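PDB 1H2B: alcohol dehydrogenase, which probably catalyses the zinc-dependent oxidation of alcohols to aldehydes or ketones, with NAD+ as the electron acceptor. Local coordinates for residues D99-H104 with S147-K153; L184-A188 with T210-V214; K220-L226 with K348-G353. All coordinates share one frame; numbering follows the deposited sequence.

Contact 1. Residues D99-H104 with S147-K153; sequences DPVILH and SVIKLPK
Val101 turns CG1 anti to its carbonyl carbon (chi1 -64°), and Val148 holds its own CG1 anti to the backbone N (chi1 175°); these two rotations bring the methyls together across the strands, with Val101 CG1 only 3.4 Å from Val148 CG1, closer than carbons usually pack. The other branch of Val148 is also used: its CG2 runs alongside the Leu103 side chain and meets CD2. On the other face of the sheet, Ile102 and Ile149 run alongside each other, Ile102 CG2 resting 3.7 Å from Ile149 CB, while Leu151 CD1 reaches Ile102 CB at 4.1 Å. Strands 100-103 and 148-150 are antiparallel neighbours in the mixed sheet of the GroES-like domain, which is the catalytic domain in this family; strand 81-88 pairs with the far edge of 100-103. Ile102 and Ile149 form a hydrogen-bonded pair, joined in both directions, with Ile102 N 3.0 Å from Ile149 O. Val101 with Lys150 and Leu103 with Val148 are the flanking non-hydrogen-bonded pairs. Beyond the strand, His104 N donates to Ser147 O at 2.8 Å, and the imidazole extends past the strand pair, its NE2 bonded to Gly310 O next to the NAD-binding Val309. Pro100 O takes two donors: Leu151 N, in a nearly straight bond (175°) from above the carbonyl plane, and a water that also donates to Leu151 O. The Pro100 ring touches the chain farther on, CG lying 3.4 Å from Pro152 O. Asp99 OD2 and Lys150 NZ stay 4.2 Å apart, too far for a salt bridge, and share a water; Glu96 N donates to the carboxylate, and the ammonium bonds to Gly94 O.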
loop_
_atom_site.group_PDB
_atom_site.type_symbol
_atom_site.label_atom_id
_atom_site.label_comp_id
_atom_site.label_asym_id
_atom_site.label_seq_id
_atom_site.Cartn_x
_atom_site.Cartn_y
_atom_site.Cartn_z
ATOM N N ASP B 99 -0.797 -31.310 -23.996
ATOM C CA ASP B 99 -1.322 -30.005 -23.583
ATOM C C ASP B 99 -0.181 -28.975 -23.688
ATOM O O ASP B 99 0.882 -29.206 -23.119
ATOM C CB ASP B 99 -1.785 -30.035 -22.136
ATOM C CG ASP B 99 -3.107 -30.761 -21.923
ATOM O OD1 ASP B 99 -3.814 -30.953 -22.941
ATOM O OD2 ASP B 99 -3.467 -31.106 -20.751
ATOM N N PRO B 100 -0.391 -27.844 -24.346
ATOM C CA PRO B 100 0.655 -26.811 -24.384
ATOM C C PRO B 100 0.736 -26.078 -23.054
ATOM O O PRO B 100 -0.290 -25.769 -22.431
ATOM C CB PRO B 100 0.190 -25.855 -25.487
ATOM C CG PRO B 100 -1.379 -26.015 -25.433
ATOM C CD PRO B 100 -1.570 -27.498 -25.187
ATOM N N VAL B 101 1.972 -25.794 -22.647
ATOM C CA VAL B 101 2.201 -25.224 -21.317
ATOM C C VAL B 101 3.385 -24.263 -21.347
ATOM O O VAL B 101 4.291 -24.328 -22.225
ATOM C CB VAL B 101 2.507 -26.305 -20.243
ATOM C CG1 VAL B 101 1.286 -27.242 -20.039
ATOM C CG2 VAL B 101 3.790 -27.120 -20.580
ATOM N N ILE B 102 3.366 -23.342 -20.382
ATOM C CA ILE B 102 4.516 -22.501 -20.098
ATOM C C ILE B 102 4.898 -22.782 -18.657
ATOM O O ILE B 102 4.057 -23.038 -17.800
ATOM C CB ILE B 102 4.221 -20.985 -20.355
ATOM C CG1 ILE B 102 5.489 -20.120 -20.050
ATOM C CG2 ILE B 102 3.023 -20.468 -19.482
ATOM C CD1 ILE B 102 5.318 -18.701 -20.663
ATOM N N LEU B 103 6.195 -22.777 -18.393
ATOM C CA LEU B 103 6.685 -23.166 -17.073
ATOM C C LEU B 103 7.219 -22.034 -16.252
ATOM O O LEU B 103 8.154 -21.323 -16.666
ATOM C CB LEU B 103 7.784 -24.253 -17.163
ATOM C CG LEU B 103 7.371 -25.479 -17.980
ATOM C CD1 LEU B 103 8.532 -26.524 -18.032
ATOM C CD2 LEU B 103 6.159 -26.136 -17.350
ATOM N N HIS B 104 6.674 -21.872 -15.041
ATOM C CA HIS B 104 7.322 -21.004 -14.067
ATOM C C HIS B 104 8.686 -21.600 -13.703
ATOM O O HIS B 104 8.809 -22.814 -13.568
ATOM C CB HIS B 104 6.477 -20.924 -12.805
ATOM C CG HIS B 104 6.953 -19.878 -11.852
ATOM N ND1 HIS B 104 8.029 -20.079 -11.018
ATOM C CD2 HIS B 104 6.569 -18.595 -11.686
ATOM C CE1 HIS B 104 8.288 -18.956 -10.354
ATOM N NE2 HIS B 104 7.403 -18.041 -10.741
ATOM N N SER B 147 4.361 -25.647 -11.233
ATOM C CA SER B 147 5.068 -24.675 -12.076
ATOM C C SER B 147 4.371 -24.501 -13.408
ATOM O O SER B 147 4.767 -23.690 -14.228
ATOM C CB SER B 147 6.519 -25.173 -12.347
ATOM O OG SER B 147 7.183 -25.467 -11.139
ATOM N N VAL B 148 3.353 -25.335 -13.671
ATOM C CA VAL B 148 2.735 -25.337 -14.983
ATOM C C VAL B 148 1.573 -24.352 -15.126
ATOM O O VAL B 148 0.687 -24.295 -14.261
ATOM C CB VAL B 148 2.189 -26.761 -15.300
ATOM C CG1 VAL B 148 1.416 -26.804 -16.628
ATOM C CG2 VAL B 148 3.340 -27.718 -15.390
ATOM N N ILE B 149 1.575 -23.627 -16.236
ATOM C CA ILE B 149 0.399 -22.856 -16.658
ATOM C C ILE B 149 -0.012 -23.374 -18.019
ATOM O O ILE B 149 0.771 -23.362 -18.970
ATOM C CB ILE B 149 0.702 -21.357 -16.700
ATOM C CG1 ILE B 149 0.831 -20.864 -15.271
ATOM C CG2 ILE B 149 -0.461 -20.623 -17.441
ATOM C CD1 ILE B 149 1.235 -19.416 -15.234
ATOM N N LYS B 150 -1.261 -23.840 -18.101
ATOM C CA LYS B 150 -1.811 -24.322 -19.355
ATOM C C LYS B 150 -2.164 -23.181 -20.297
ATOM O O LYS B 150 -2.747 -22.166 -19.889
ATOM C CB LYS B 150 -3.081 -25.132 -19.058
ATOM C CG LYS B 150 -2.793 -26.452 -18.529
ATOM C CD LYS B 150 -4.084 -27.215 -18.208
ATOM C CE LYS B 150 -4.782 -27.675 -19.452
ATOM N NZ LYS B 150 -6.071 -28.345 -19.031
ATOM N N LEU B 151 -1.777 -23.343 -21.566
ATOM C CA LEU B 151 -2.081 -22.395 -22.601
ATOM C C LEU B 151 -3.261 -22.917 -23.397
ATOM O O LEU B 151 -3.665 -24.093 -23.255
ATOM C CB LEU B 151 -0.849 -22.223 -23.484
ATOM C CG LEU B 151 0.278 -21.583 -22.667
ATOM C CD1 LEU B 151 1.537 -21.653 -23.408
ATOM C CD2 LEU B 151 -0.089 -20.130 -22.395
ATOM N N PRO B 152 -3.871 -22.051 -24.197
ATOM C CA PRO B 152 -5.033 -22.507 -24.984
ATOM C C PRO B 152 -4.640 -23.693 -25.851
ATOM O O PRO B 152 -3.579 -23.697 -26.478
ATOM C CB PRO B 152 -5.367 -21.281 -25.829
ATOM C CG PRO B 152 -4.918 -20.123 -24.954
ATOM C CD PRO B 152 -3.584 -20.627 -24.417
ATOM N N LYS B 153 -5.513 -24.703 -25.847
ATOM C CA LYS B 153 -5.252 -25.991 -26.476
ATOM C C LYS B 153 -4.946 -25.839 -27.965
ATOM O O LYS B 153 -4.119 -26.565 -28.529
ATOM C CB LYS B 153 -6.459 -26.895 -26.248
ATOM C CG LYS B 153 -6.141 -28.350 -26.470
ATOM C CD LYS B 153 -7.304 -29.247 -26.111
ATOM C CE LYS B 153 -6.885 -30.698 -26.298
ATOM N NZ LYS B 153 -6.796 -31.080 -27.746
HETATM O O HOH W 1 -5.943 -31.434 -20.050
HETATM O O HOH W 2 -3.011 -26.569 -22.315
#

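Contact 2. Residues L184-A188 with T210-V214; sequences LYPGA and TPATV
A type II turn, Tyr185 to Ala188, leads into the first strand of the Rossmann-type coenzyme domain and packs against the loop by which helix 197-209 passes into the second strand, the return leg of a beta-alpha-beta crossover. Proline meets proline at its centre. Pro211 puts CG against the Tyr185-Pro186 peptide link, 3.5 Å from Pro186 N, and its ring crosses that of Pro186 at a slant, with Pro186 CD 3.7 Å from Pro211 CG. Next to them Leu184 straddles Ala212: both its methyls come within 4.0 Å of Ala212 CB, and Leu184 CD1 also touches Thr210 CG2. A single direct hydrogen bond joins the two backbones, Thr213 N to Ala188 O at 2.8 Å, almost in line with the carbonyl. A water accepts from Gly187 N, donates to Pro211 O and also bonds to Thr213 OG1. Each loop also has internal bonds. Ala188 N closes the turn on Tyr185 O, and Ala188 CB sits over the centre of the Tyr185 ring, 3.7 Å above its plane; Gly187 takes a positive phi (99°) that suits glycine. Thr210 turns OG1 between its backbone N and carbonyl carbon (chi1 83°), from where it accepts from Ala212 N in an ST turn, while bonding Leu206 O of the preceding helix. Pro186 meets Tyr174 and Pro211 meets Met209 of the second subunit. Within the chain, Leu184 and Ala188 reach strand 255-260, and Ala212 packs on strand 189-193.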
loop_
_atom_site.group_PDB
_atom_site.type_symbol
_atom_site.label_atom_id
_atom_site.label_comp_id
_atom_site.label_asym_id
_atom_site.label_seq_id
_atom_site.Cartn_x
_atom_site.Cartn_y
_atom_site.Cartn_z
ATOM N N LEU B 184 4.524 5.662 -9.928
ATOM C CA LEU B 184 4.535 6.376 -11.206
ATOM C C LEU B 184 3.143 7.009 -11.324
ATOM O O LEU B 184 2.218 6.599 -10.629
ATOM C CB LEU B 184 4.875 5.418 -12.382
ATOM C CG LEU B 184 6.382 5.103 -12.363
ATOM C CD1 LEU B 184 6.665 4.000 -13.415
ATOM C CD2 LEU B 184 7.311 6.329 -12.612
ATOM N N TYR B 185 3.072 8.081 -12.086
ATOM C CA TYR B 185 1.822 8.852 -12.215
ATOM C C TYR B 185 1.986 9.625 -13.510
ATOM O O TYR B 185 3.106 9.694 -14.028
ATOM C CB TYR B 185 1.697 9.781 -11.024
ATOM C CG TYR B 185 2.903 10.663 -10.794
ATOM C CD1 TYR B 185 3.082 11.843 -11.492
ATOM C CD2 TYR B 185 3.867 10.315 -9.828
ATOM C CE1 TYR B 185 4.199 12.655 -11.276
ATOM C CE2 TYR B 185 4.961 11.111 -9.603
ATOM C CZ TYR B 185 5.122 12.287 -10.326
ATOM O OH TYR B 185 6.218 13.089 -10.118
ATOM N N PRO B 186 0.925 10.232 -14.079
ATOM C CA PRO B 186 1.098 11.021 -15.304
ATOM C C PRO B 186 2.061 12.192 -15.155
ATOM O O PRO B 186 1.902 13.013 -14.237
ATOM C CB PRO B 186 -0.338 11.537 -15.622
ATOM C CG PRO B 186 -1.259 10.536 -14.872
ATOM C CD PRO B 186 -0.479 10.207 -13.611
ATOM N N GLY B 187 3.072 12.258 -16.019
ATOM C CA GLY B 187 4.095 13.282 -15.880
ATOM C C GLY B 187 5.378 12.767 -15.200
ATOM O O GLY B 187 6.435 13.431 -15.292
ATOM N N ALA B 188 5.290 11.597 -14.565
ATOM C CA ALA B 188 6.491 10.973 -13.970
ATOM C C ALA B 188 7.307 10.431 -15.122
ATOM O O ALA B 188 6.756 10.032 -16.166
ATOM C CB ALA B 188 6.088 9.820 -13.081
ATOM N N THR B 210 1.541 1.615 -16.780
ATOM C CA THR B 210 1.677 2.927 -16.150
ATOM C C THR B 210 1.383 4.024 -17.143
ATOM O O THR B 210 1.430 3.792 -18.353
ATOM C CB THR B 210 3.106 3.160 -15.628
ATOM O OG1 THR B 210 3.985 3.615 -16.662
ATOM C CG2 THR B 210 3.779 1.862 -15.064
ATOM N N PRO B 211 1.103 5.212 -16.634
ATOM C CA PRO B 211 1.026 6.397 -17.485
ATOM C C PRO B 211 2.324 7.207 -17.552
ATOM O O PRO B 211 2.310 8.366 -18.009
ATOM C CB PRO B 211 -0.071 7.200 -16.783
ATOM C CG PRO B 211 0.274 7.008 -15.348
ATOM C CD PRO B 211 0.677 5.526 -15.254
ATOM N N ALA B 212 3.458 6.632 -17.148
ATOM C CA ALA B 212 4.681 7.387 -17.107
ATOM C C ALA B 212 5.282 7.630 -18.476
ATOM O O ALA B 212 4.983 6.889 -19.431
ATOM C CB ALA B 212 5.699 6.681 -16.224
ATOM N N THR B 213 6.089 8.684 -18.546
ATOM C CA THR B 213 6.914 8.987 -19.734
ATOM C C THR B 213 8.119 8.045 -19.688
ATOM O O THR B 213 8.857 8.063 -18.700
ATOM C CB THR B 213 7.351 10.450 -19.697
ATOM O OG1 THR B 213 6.164 11.275 -19.794
ATOM C CG2 THR B 213 8.161 10.793 -20.921
ATOM N N VAL B 214 8.320 7.292 -20.766
ATOM C CA VAL B 214 9.307 6.209 -20.787
ATOM C C VAL B 214 10.561 6.662 -21.531
ATOM O O VAL B 214 10.500 7.039 -22.714
ATOM C CB VAL B 214 8.734 4.969 -21.454
ATOM C CG1 VAL B 214 9.802 3.879 -21.535
ATOM C CG2 VAL B 214 7.508 4.482 -20.657
HETATM O O HOH W 3 3.672 10.775 -18.369
#

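Contact 3. Residues K220-L226 with K348-G353; sequences KEEKLKL and KGEVLG. With NAJ (nicotinamide-adenine-dinucleotide (acidic form)), chain I.
Lys223 reaches from helix 221-229 of the Rossmann-type coenzyme domain to the loop 348-353, which feeds strand 354-358 of the catalytic domain's mixed sheet, so the contact bridges the two domains beside the adenosine ribose of the NAD. The clear hydrogen bonds of the contact run through water. Lys223 NZ donates to one water that also accepts from Val351 N and to a second that accepts from Gly353 N, and so two backbone amides of the loop are tied to one ammonium. The chain is extended as far as CE and then bends (chi4 -55°), which brings NZ within 2.7 Å of Val351 O, though at a poor angle for a hydrogen bond. A methionine in place of Lys223 would probably leave both waters without their shared donor and the Val351 and Gly353 amides less firmly tied to the helix. Contacts with the coenzyme are made by the aliphatic part of the lysine: Lys223 CD is 3.0 Å from O3B, a hydroxyl oxygen of the adenosine ribose; Asp218 OD2 is hydrogen-bonded to the coenzyme, probably at this ribose as in related dehydrogenases. Around Gly349 the contacts are carbon to carbonyl oxygen: Lys223 CE lies 3.2 Å from Gly349 O, and a bend at its second torsion places Lys220 CD 3.7 Å from Gly349 O. Glycine suits this corner: Gly349 ends the preceding helix in a Schellman motif with positive phi (77°), and a CB there would run into Lys220 NZ. Apolar packing belongs to Leu352. It and Glu222 lie antiparallel, their side chains passing one another, Leu352 CD1 4.1 Å from Glu222 CG. Leu226 holds CG anti to its backbone N (chi1 174°) and crosses the same leucine, with Leu226 CD2 4.0 Å from Leu352 CD1.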
loop_
_atom_site.group_PDB
_atom_site.type_symbol
_atom_site.label_atom_id
_atom_site.label_comp_id
_atom_site.label_asym_id
_atom_site.label_seq_id
_atom_site.Cartn_x
_atom_site.Cartn_y
_atom_site.Cartn_z
ATOM N N LYS B 220 23.330 0.284 -28.405
ATOM C CA LYS B 220 23.346 -0.187 -29.797
ATOM C C LYS B 220 22.208 0.457 -30.513
ATOM O O LYS B 220 21.060 0.430 -30.037
ATOM C CB LYS B 220 23.120 -1.705 -29.824
ATOM C CG LYS B 220 24.193 -2.504 -29.063
ATOM C CD LYS B 220 25.076 -3.274 -30.049
ATOM C CE LYS B 220 26.574 -3.218 -29.700
ATOM N NZ LYS B 220 26.902 -3.657 -28.316
ATOM N N GLU B 221 22.471 0.989 -31.698
ATOM C CA GLU B 221 21.412 1.674 -32.435
ATOM C C GLU B 221 20.146 0.843 -32.710
ATOM O O GLU B 221 19.024 1.347 -32.596
ATOM C CB GLU B 221 21.983 2.226 -33.741
ATOM C CG GLU B 221 20.958 2.972 -34.596
ATOM C CD GLU B 221 20.175 4.072 -33.861
ATOM O OE1 GLU B 221 20.675 4.691 -32.867
ATOM O OE2 GLU B 221 19.034 4.342 -34.315
ATOM N N GLU B 222 20.327 -0.422 -33.062
ATOM C CA GLU B 222 19.189 -1.261 -33.402
ATOM C C GLU B 222 18.289 -1.485 -32.159
ATOM O O GLU B 222 17.069 -1.638 -32.288
ATOM C CB GLU B 222 19.669 -2.570 -34.031
ATOM C CG GLU B 222 20.532 -3.436 -33.142
ATOM C CD GLU B 222 22.032 -3.104 -33.096
ATOM O OE1 GLU B 222 22.539 -2.049 -33.625
ATOM O OE2 GLU B 222 22.720 -3.956 -32.478
ATOM N N LYS B 223 18.899 -1.429 -30.981
ATOM C CA LYS B 223 18.101 -1.591 -29.729
ATOM C C LYS B 223 17.330 -0.336 -29.361
ATOM O O LYS B 223 16.174 -0.412 -28.856
ATOM C CB LYS B 223 18.988 -2.051 -28.595
ATOM C CG LYS B 223 19.388 -3.543 -28.801
ATOM C CD LYS B 223 20.549 -3.921 -27.907
ATOM C CE LYS B 223 21.403 -5.091 -28.410
ATOM N NZ LYS B 223 20.597 -6.285 -28.669
ATOM N N LEU B 224 17.922 0.809 -29.710
ATOM C CA LEU B 224 17.220 2.079 -29.553
ATOM C C LEU B 224 16.039 2.220 -30.506
ATOM O O LEU B 224 14.966 2.696 -30.105
ATOM C CB LEU B 224 18.162 3.261 -29.673
ATOM C CG LEU B 224 19.387 3.300 -28.749
ATOM C CD1 LEU B 224 20.251 4.523 -29.045
ATOM C CD2 LEU B 224 18.914 3.304 -27.299
ATOM N N LYS B 225 16.222 1.811 -31.769
ATOM C CA LYS B 225 15.084 1.766 -32.679
ATOM C C LYS B 225 14.005 0.791 -32.203
ATOM O O LYS B 225 12.800 1.068 -32.340
ATOM C CB LYS B 225 15.586 1.365 -34.092
ATOM C CG LYS B 225 16.441 2.448 -34.759
ATOM C CD LYS B 225 17.250 1.858 -35.919
ATOM C CE LYS B 225 16.508 1.951 -37.214
ATOM N NZ LYS B 225 17.396 1.636 -38.377
ATOM N N LEU B 226 14.424 -0.355 -31.649
ATOM C CA LEU B 226 13.451 -1.328 -31.133
ATOM C C LEU B 226 12.612 -0.654 -30.030
ATOM O O LEU B 226 11.368 -0.757 -29.995
ATOM C CB LEU B 226 14.156 -2.583 -30.599
ATOM C CG LEU B 226 13.277 -3.619 -29.905
ATOM C CD1 LEU B 226 12.277 -4.238 -30.914
ATOM C CD2 LEU B 226 14.170 -4.702 -29.324
ATOM N N LYS B 348 28.113 -10.537 -27.141
ATOM C CA LYS B 348 28.520 -9.394 -27.996
ATOM C C LYS B 348 27.439 -8.357 -28.252
ATOM O O LYS B 348 27.669 -7.347 -28.945
ATOM C CB LYS B 348 29.105 -9.867 -29.339
ATOM C CG LYS B 348 30.344 -10.733 -29.189
ATOM C CD LYS B 348 30.707 -11.362 -30.535
ATOM C CE LYS B 348 31.851 -10.614 -31.195
ATOM N NZ LYS B 348 31.695 -10.528 -32.686
ATOM N N GLY B 349 26.250 -8.578 -27.689
ATOM C CA GLY B 349 25.183 -7.620 -27.844
ATOM C C GLY B 349 24.528 -7.707 -29.211
ATOM O O GLY B 349 23.887 -6.748 -29.646
ATOM N N GLU B 350 24.638 -8.874 -29.852
ATOM C CA GLU B 350 24.112 -9.089 -31.200
ATOM C C GLU B 350 22.790 -9.827 -31.319
ATOM O O GLU B 350 22.426 -10.277 -32.414
ATOM C CB GLU B 350 25.154 -9.799 -32.073
ATOM C CG GLU B 350 26.488 -9.073 -32.084
ATOM C CD GLU B 350 27.511 -9.691 -33.017
ATOM O OE1 GLU B 350 27.408 -10.903 -33.357
ATOM O OE2 GLU B 350 28.439 -8.939 -33.392
ATOM N N VAL B 351 22.064 -9.976 -30.211
ATOM C CA VAL B 351 20.734 -10.570 -30.264
ATOM C C VAL B 351 19.720 -9.448 -30.093
ATOM O O VAL B 351 19.693 -8.761 -29.057
ATOM C CB VAL B 351 20.545 -11.649 -29.162
ATOM C CG1 VAL B 351 19.141 -12.237 -29.216
ATOM C CG2 VAL B 351 21.616 -12.770 -29.320
ATOM N N LEU B 352 18.907 -9.248 -31.114
ATOM C CA LEU B 352 17.806 -8.310 -31.017
ATOM C C LEU B 352 16.621 -8.992 -30.304
ATOM O O LEU B 352 15.971 -9.916 -30.843
ATOM C CB LEU B 352 17.377 -7.783 -32.404
ATOM C CG LEU B 352 16.355 -6.632 -32.344
ATOM C CD1 LEU B 352 17.033 -5.331 -32.010
ATOM C CD2 LEU B 352 15.669 -6.477 -33.698
ATOM N N GLY B 353 16.330 -8.515 -29.094
ATOM C CA GLY B 353 15.285 -9.145 -28.277
ATOM C C GLY B 353 15.816 -10.390 -27.575
ATOM O O GLY B 353 16.822 -10.330 -26.897
HETATM P PA NAJ I . 20.568 -9.004 -22.619
HETATM O O1A NAJ I . 22.001 -9.342 -22.919
HETATM O O2A NAJ I . 19.464 -9.480 -23.578
HETATM O O5B NAJ I . 20.317 -7.427 -22.578
HETATM C C5B NAJ I . 21.262 -6.515 -22.003
HETATM C C4B NAJ I . 20.996 -5.203 -22.723
HETATM O O4B NAJ I . 21.769 -4.192 -22.046
HETATM C C3B NAJ I . 21.376 -5.223 -24.203
HETATM O O3B NAJ I . 20.326 -4.695 -25.031
HETATM C C2B NAJ I . 22.614 -4.338 -24.149
HETATM O O2B NAJ I . 22.925 -3.693 -25.394
HETATM C C1B NAJ I . 22.298 -3.326 -23.040
HETATM N N9A NAJ I . 23.462 -2.652 -22.467
HETATM C C8A NAJ I . 24.774 -3.108 -22.272
HETATM N N7A NAJ I . 25.502 -2.131 -21.667
HETATM C C5A NAJ I . 24.678 -1.058 -21.481
HETATM C C6A NAJ I . 24.859 0.187 -20.932
HETATM N N6A NAJ I . 26.041 0.616 -20.467
HETATM N N1A NAJ I . 23.777 1.023 -20.836
HETATM C C2A NAJ I . 22.534 0.681 -21.338
HETATM N N3A NAJ I . 22.374 -0.537 -21.900
HETATM C C4A NAJ I . 23.433 -1.387 -21.973
HETATM O O3 NAJ I . 20.301 -9.514 -21.138
HETATM P PN NAJ I . 18.944 -10.097 -20.486
HETATM O O1N NAJ I . 18.854 -11.535 -20.711
HETATM O O2N NAJ I . 17.812 -9.224 -20.853
HETATM O O5D NAJ I . 19.327 -9.954 -18.934
HETATM C C5D NAJ I . 19.461 -8.639 -18.399
HETATM C C4D NAJ I . 20.092 -8.723 -17.018
HETATM O O4D NAJ I . 19.104 -9.248 -16.114
HETATM C C3D NAJ I . 21.269 -9.694 -16.929
HETATM O O3D NAJ I . 22.140 -9.242 -15.876
HETATM C C2D NAJ I . 20.598 -11.006 -16.498
HETATM O O2D NAJ I . 21.443 -11.941 -15.889
HETATM C C1D NAJ I . 19.589 -10.416 -15.496
HETATM N N1N NAJ I . 18.459 -11.244 -15.076
HETATM C C2N NAJ I . 17.932 -10.960 -13.851
HETATM C C3N NAJ I . 16.820 -11.652 -13.404
HETATM C C7N NAJ I . 16.288 -11.377 -12.036
HETATM O O7N NAJ I . 15.263 -12.161 -11.659
HETATM N N7N NAJ I . 16.697 -10.397 -11.225
HETATM C C4N NAJ I . 16.173 -12.654 -14.201
HETATM C C5N NAJ I . 16.668 -12.768 -15.532
HETATM C C6N NAJ I . 17.807 -12.100 -15.937
HETATM O O HOH W 4 22.020 -8.648 -27.509
HETATM O O HOH W 5 17.893 -6.577 -27.545
#

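How the contacts relate
Following the chain, the three contacts come in series; none encloses or crosses another. Contact 1 closes the first loop, from 99 to 153, within the catalytic domain, and the intervening chain carries Asp109, Cys112 and Cys115 of one zinc site. After helix 166-181, contact 2 closes a short loop holding strand 189-193 and the helix that follows, in the coenzyme domain. Strand 213-218 leads straight from contact 2 into helix 221-229, where contact 3 opens; its long loop takes in the remaining strands of the parallel sheet. Contact 3 thus joins the coenzyme domain to the catalytic domain; its centre is about 30 Å from that of contact 1 and about 25 Å from that of contact 2.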